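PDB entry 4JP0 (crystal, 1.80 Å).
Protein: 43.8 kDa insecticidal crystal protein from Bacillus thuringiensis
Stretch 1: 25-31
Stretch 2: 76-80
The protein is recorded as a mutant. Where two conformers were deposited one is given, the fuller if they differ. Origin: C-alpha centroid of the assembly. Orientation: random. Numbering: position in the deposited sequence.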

# COMPACT_ATOMS: atom_id res chain seq x y z
N LEU A 25 3.76 -12.47 -30.02
CA LEU A 25 2.91 -11.31 -30.25
C LEU A 25 2.49 -10.76 -28.88
O LEU A 25 1.67 -11.36 -28.19
CB LEU A 25 1.68 -11.65 -31.09
CG LEU A 25 1.91 -11.85 -32.59
CD1 LEU A 25 0.67 -12.44 -33.29
CD2 LEU A 25 2.27 -10.51 -33.22
N ASP A 26 3.02 -9.61 -28.49
CA ASP A 26 2.72 -9.12 -27.16
C ASP A 26 1.21 -8.88 -26.89
O ASP A 26 0.77 -9.09 -25.78
CB ASP A 26 3.51 -7.86 -26.84
CG ASP A 26 4.89 -8.16 -26.24
OD1 ASP A 26 5.36 -9.33 -26.24
OD2 ASP A 26 5.58 -7.27 -25.74
N ASP A 27 0.44 -8.46 -27.89
CA ASP A 27 -1.00 -8.19 -27.66
C ASP A 27 -1.90 -9.34 -28.06
O ASP A 27 -3.10 -9.15 -28.40
CB ASP A 27 -1.43 -6.98 -28.45
CG ASP A 27 -0.62 -5.77 -28.11
OD1 ASP A 27 -0.64 -5.40 -26.92
OD2 ASP A 27 0.08 -5.15 -28.95
N SER A 28 -1.32 -10.52 -28.05
CA SER A 28 -2.00 -11.74 -28.45
C SER A 28 -3.40 -11.92 -27.90
O SER A 28 -3.64 -11.69 -26.70
CB SER A 28 -1.19 -12.94 -27.95
OG SER A 28 -1.72 -14.14 -28.47
N GLY A 29 -4.28 -12.43 -28.76
CA GLY A 29 -5.58 -12.92 -28.30
C GLY A 29 -5.33 -14.22 -27.55
O GLY A 29 -4.28 -14.85 -27.68
N VAL A 30 -6.31 -14.64 -26.75
CA VAL A 30 -6.27 -15.90 -26.05
C VAL A 30 -7.10 -16.92 -26.84
O VAL A 30 -8.23 -16.63 -27.22
CB VAL A 30 -6.86 -15.78 -24.64
CG1 VAL A 30 -6.83 -17.15 -23.92
CG2 VAL A 30 -6.09 -14.75 -23.84
N SER A 31 -6.52 -18.08 -27.11
CA SER A 31 -7.21 -19.16 -27.83
C SER A 31 -7.13 -20.45 -27.04
O SER A 31 -6.62 -20.47 -25.94
CB SER A 31 -6.55 -19.40 -29.19
OG SER A 31 -5.15 -19.72 -28.96
N LYS A 76 -14.38 -11.11 -26.75
CA LYS A 76 -13.19 -11.90 -27.04
C LYS A 76 -12.18 -11.57 -25.96
O LYS A 76 -12.32 -10.54 -25.29
CB LYS A 76 -12.64 -11.52 -28.42
CG LYS A 76 -13.62 -11.85 -29.54
CD LYS A 76 -13.32 -11.12 -30.84
CE LYS A 76 -13.90 -9.71 -30.92
NZ LYS A 76 -15.37 -9.68 -31.17
N ILE A 77 -11.17 -12.42 -25.77
CA ILE A 77 -10.18 -12.17 -24.75
C ILE A 77 -8.84 -12.03 -25.42
O ILE A 77 -8.48 -12.85 -26.28
CB ILE A 77 -10.04 -13.36 -23.74
CG1 ILE A 77 -11.39 -13.76 -23.13
CG2 ILE A 77 -9.04 -12.96 -22.69
CD1 ILE A 77 -12.15 -12.60 -22.56
N ASN A 78 -8.09 -11.01 -25.04
CA ASN A 78 -6.72 -10.90 -25.43
C ASN A 78 -5.93 -10.52 -24.19
O ASN A 78 -6.50 -10.50 -23.09
CB ASN A 78 -6.54 -9.86 -26.58
CG ASN A 78 -6.72 -8.45 -26.11
OD1 ASN A 78 -7.11 -8.21 -24.97
ND2 ASN A 78 -6.41 -7.48 -26.98
N VAL A 79 -4.62 -10.33 -24.31
CA VAL A 79 -3.88 -9.83 -23.16
C VAL A 79 -3.51 -8.38 -23.43
O VAL A 79 -3.08 -8.03 -24.55
CB VAL A 79 -2.63 -10.67 -22.79
CG1 VAL A 79 -3.03 -11.98 -22.12
CG2 VAL A 79 -1.66 -10.91 -24.04
N SER A 80 -3.73 -7.53 -22.42
CA SER A 80 -3.40 -6.11 -22.56
C SER A 80 -2.71 -5.61 -21.30
O SER A 80 -2.77 -6.24 -20.24
CB SER A 80 -4.67 -5.26 -22.75
OG SER A 80 -5.46 -5.67 -23.86
O HOH W 1 -10.64 -14.90 -27.18

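Residues 76-80 form an extended strand; residues 25-31 open with a type I turn from Leu 25 to Ser 28, and the chain leaving it meets the strand. The turn is closed by its own backbone hydrogen bond, Ser 28 N to Leu 25 O at 3.1 Å. Beyond it the chain straightens, and Gly 29 forms a single beta bridge with Asn 78, their CA atoms only 3.7 Å apart. Two backbone hydrogen bonds flank this pair: Val 79 N donates to Ser 28 O at 2.9 Å, and Val 30 N donates to Ile 77 O, also at 2.9 Å and nearly linear at 173°. Past the bridge, a water extends the link, accepting from Ile 77 N at 2.9 Å and placed to donate to Val 30 O at 3.0 Å. At the turn end the pairing stops: Val 79 O, 3.7 Å from Asp 27 CA, is buried by the contact without a polar partner.

The side chains build a small apolar cluster around Val 30, whose CA-to-CB bond points toward the strand. Its CG2 lies 3.6 Å from Ile 77 CG2 and, more loosely, 4.5 Å from Val 79 CG1. These branched aliphatic residues suit extended backbone and, being buried, shed water on packing. Val 79 also reaches the turn, its CG2 lying 3.5 Å from Asp 26 O.

Gly 29 brings its bare CA to 3.6 Å from Asn 78 CB; there would nevertheless be room for a CB, so close packing alone does not demand glycine. Polar side chains are served separately. Buried Ser 28 keeps its hydroxyl bonded, OG donating to Gly 29 O at 2.8 Å and bonding also elsewhere in the structure, while Asn 78 OD1 accepts a weak hydrogen bond from Ser 80 OG at 3.2 Å. Asp 26 and Asp 27 remain exposed, where their carboxylates can stay solvated.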